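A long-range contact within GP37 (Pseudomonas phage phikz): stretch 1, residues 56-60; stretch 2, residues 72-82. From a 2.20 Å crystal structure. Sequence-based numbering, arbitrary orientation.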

# COMPACT_ATOMS: atom_id res chain seq x y z
N HIS A 56 -16.71 -0.76 -2.65
CA HIS A 56 -17.44 -2.02 -2.68
C HIS A 56 -18.04 -2.32 -1.31
O HIS A 56 -17.43 -2.00 -0.28
N TYR A 57 -19.22 -2.93 -1.30
CA TYR A 57 -19.89 -3.33 -0.07
C TYR A 57 -20.52 -4.70 -0.24
O TYR A 57 -20.81 -5.14 -1.36
N THR A 58 -20.74 -5.37 0.89
CA THR A 58 -21.51 -6.61 0.93
C THR A 58 -22.43 -6.57 2.14
O THR A 58 -21.98 -6.28 3.25
N PHE A 59 -23.71 -6.83 1.92
CA PHE A 59 -24.67 -6.88 3.02
C PHE A 59 -25.63 -8.04 2.81
O PHE A 59 -25.75 -8.59 1.71
N LYS A 60 -26.32 -8.42 3.89
CA LYS A 60 -27.27 -9.52 3.87
C LYS A 60 -28.68 -8.96 3.78
O LYS A 60 -29.15 -8.35 4.75
N GLU A 72 -30.89 2.71 -0.51
CA GLU A 72 -30.93 3.03 0.91
C GLU A 72 -29.65 2.58 1.61
O GLU A 72 -29.09 3.31 2.43
N TYR A 73 -29.18 1.37 1.29
CA TYR A 73 -27.98 0.86 1.94
C TYR A 73 -26.77 1.75 1.65
O TYR A 73 -26.01 2.10 2.56
N VAL A 74 -26.58 2.12 0.38
CA VAL A 74 -25.43 2.95 0.02
C VAL A 74 -25.51 4.30 0.70
O VAL A 74 -24.49 4.84 1.16
N LEU A 75 -26.71 4.88 0.79
CA LEU A 75 -26.88 6.14 1.51
C LEU A 75 -26.47 5.99 2.97
O LEU A 75 -25.82 6.88 3.53
N SER A 76 -26.83 4.87 3.60
CA SER A 76 -26.48 4.68 5.01
C SER A 76 -24.97 4.58 5.20
O SER A 76 -24.46 4.97 6.26
N ARG A 77 -24.25 4.06 4.21
CA ARG A 77 -22.79 4.05 4.29
C ARG A 77 -22.21 5.44 4.08
O ARG A 77 -21.20 5.80 4.69
N ILE A 78 -22.83 6.24 3.21
CA ILE A 78 -22.35 7.61 2.99
C ILE A 78 -22.61 8.46 4.23
O ILE A 78 -21.75 9.25 4.64
N ILE A 79 -23.78 8.31 4.85
CA ILE A 79 -24.09 9.04 6.07
C ILE A 79 -23.08 8.69 7.16
O ILE A 79 -22.49 9.57 7.79
N ALA A 80 -22.88 7.39 7.40
CA ALA A 80 -21.91 6.97 8.41
C ALA A 80 -20.51 7.46 8.09
O ALA A 80 -19.75 7.83 8.99
N ASP A 81 -20.15 7.48 6.80
CA ASP A 81 -18.83 7.96 6.40
C ASP A 81 -18.61 9.42 6.75
O ASP A 81 -17.47 9.85 6.95
N ASN A 82 -19.67 10.22 6.82
CA ASN A 82 -19.53 11.65 7.03
C ASN A 82 -19.76 12.07 8.48
O ASN A 82 -19.60 13.25 8.79

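The contact between strand 56-59 and helix 72-82 rests on three aromatic residues, Tyr 57, Tyr 73 and Phe 59, of which the other stretch covers 115, 89 and 50 Å². The axes approach to 10.6 Å with their directions at 117°, a gap that large side chains can bridge. Strand alternation sets the pattern: the CA-to-CB bonds of Tyr 57 and Phe 59 point toward the helix, while that of Thr 58 points away. On the helix, the CA-to-CB bonds of Tyr 73, Arg 77 and Asp 81, spaced four residues apart, point toward the strand.

Tyr 73 (chi1 178°, t) lies against both strand aromatics. With Phe 59 (chi1 69°, p) it forms a face-to-face stack, centroids 4.3 Å apart and planes at 25°; the p rotamer accompanies a close approach of Phe 59 CB to Tyr 73 CE1, 3.5 Å, over the tyrosine face. Toward Tyr 57 (chi1 -50°, m) the same ring presents its edge, in an offset edge-to-face pair with centroids 5.9 Å apart and planes at 77°. Here Tyr 57 CB sits 3.6 Å from Tyr 73 CE2, near the plane of the Tyr 73 ring.

Arg 77, with chi1 to chi3 all m, folds over Tyr 57. Its CG lies 4.0 Å from the centroid of the Tyr 57 ring and 15° off the ring normal, a CH-pi geometry, and Arg 77 NH1 comes within 3.3 Å of Tyr 57 CD1, which lies over one guanidinium face. NH1 of Arg 77 also donates to Tyr 73 OH at 2.8 Å, tying together two helix side chains that both pack against Tyr 57.

No direct hydrogen bond crosses the interface. A water supplies the polar link instead, donating to Thr 58 O at 3.2 Å and hydrogen-bonding with Tyr 73 OH at 2.7 Å.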

# COMPACT_ATOMS: atom_id res chain seq x y z
CB HIS A 56 -16.53 -3.19 -3.10
CG HIS A 56 -15.72 -2.90 -4.33
ND1 HIS A 56 -14.54 -2.20 -4.29
CD2 HIS A 56 -15.92 -3.23 -5.63
CE1 HIS A 56 -14.04 -2.10 -5.51
NE2 HIS A 56 -14.86 -2.72 -6.34
CB TYR A 57 -20.98 -2.34 0.35
CG TYR A 57 -20.57 -0.88 0.39
CD1 TYR A 57 -19.74 -0.40 1.39
CD2 TYR A 57 -21.05 0.01 -0.56
CE1 TYR A 57 -19.37 0.94 1.43
CE2 TYR A 57 -20.69 1.35 -0.53
CZ TYR A 57 -19.85 1.81 0.47
OH TYR A 57 -19.50 3.14 0.50
CB THR A 58 -20.59 -7.84 1.01
OG1 THR A 58 -19.78 -7.92 -0.17
CG2 THR A 58 -21.41 -9.12 1.15
CB PHE A 59 -25.44 -5.55 3.17
CG PHE A 59 -26.40 -5.26 2.05
CD1 PHE A 59 -25.99 -4.58 0.91
CD2 PHE A 59 -27.73 -5.65 2.15
CE1 PHE A 59 -26.89 -4.30 -0.11
CE2 PHE A 59 -28.63 -5.38 1.13
CZ PHE A 59 -28.21 -4.70 -0.00
CB LYS A 60 -27.12 -10.38 5.12
CG LYS A 60 -25.69 -10.84 5.42
CD LYS A 60 -25.16 -11.83 4.40
CE LYS A 60 -25.97 -13.12 4.39
NZ LYS A 60 -26.02 -13.81 5.71
CB GLU A 72 -32.15 2.39 1.57
CG GLU A 72 -33.22 3.36 1.99
CD GLU A 72 -34.21 2.75 2.96
OE1 GLU A 72 -34.38 1.51 2.94
OE2 GLU A 72 -34.82 3.51 3.75
CB TYR A 73 -27.69 -0.58 1.49
CG TYR A 73 -26.42 -1.12 2.11
CD1 TYR A 73 -26.42 -1.63 3.40
CD2 TYR A 73 -25.22 -1.09 1.41
CE1 TYR A 73 -25.27 -2.10 3.98
CE2 TYR A 73 -24.06 -1.57 1.99
CZ TYR A 73 -24.09 -2.08 3.27
OH TYR A 73 -22.94 -2.55 3.84
CB VAL A 74 -25.34 3.08 -1.51
CG1 VAL A 74 -24.21 4.04 -1.89
CG2 VAL A 74 -25.11 1.72 -2.16
CB LEU A 75 -28.32 6.63 1.40
CG LEU A 75 -28.73 7.32 0.10
CD1 LEU A 75 -30.20 7.72 0.14
CD2 LEU A 75 -27.85 8.54 -0.14
CB SER A 76 -27.17 3.43 5.56
OG SER A 76 -26.52 2.25 5.11
CB ARG A 77 -22.20 3.06 3.27
CG ARG A 77 -22.65 1.61 3.43
CD ARG A 77 -22.34 1.05 4.81
NE ARG A 77 -20.90 1.04 5.11
CZ ARG A 77 -20.11 -0.02 4.95
NH1 ARG A 77 -20.60 -1.16 4.50
NH2 ARG A 77 -18.82 0.07 5.26
CB ILE A 78 -23.01 8.21 1.74
CG1 ILE A 78 -22.62 7.42 0.49
CG2 ILE A 78 -22.63 9.68 1.59
CD1 ILE A 78 -23.28 7.93 -0.78
CB ILE A 79 -25.53 8.75 6.52
CG1 ILE A 79 -26.53 9.28 5.49
CG2 ILE A 79 -25.79 9.36 7.90
CD1 ILE A 79 -27.94 8.80 5.72
CB ALA A 80 -21.93 5.44 8.54
CB ASP A 81 -18.64 7.76 4.89
CG ASP A 81 -17.74 6.59 4.57
OD1 ASP A 81 -16.76 6.38 5.31
OD2 ASP A 81 -18.00 5.88 3.57
CB ASN A 82 -20.49 12.41 6.11
CG ASN A 82 -19.95 12.52 4.70
OD1 ASN A 82 -19.19 13.43 4.38
ND2 ASN A 82 -20.34 11.58 3.84
O HOH W 1 -23.03 -4.54 5.70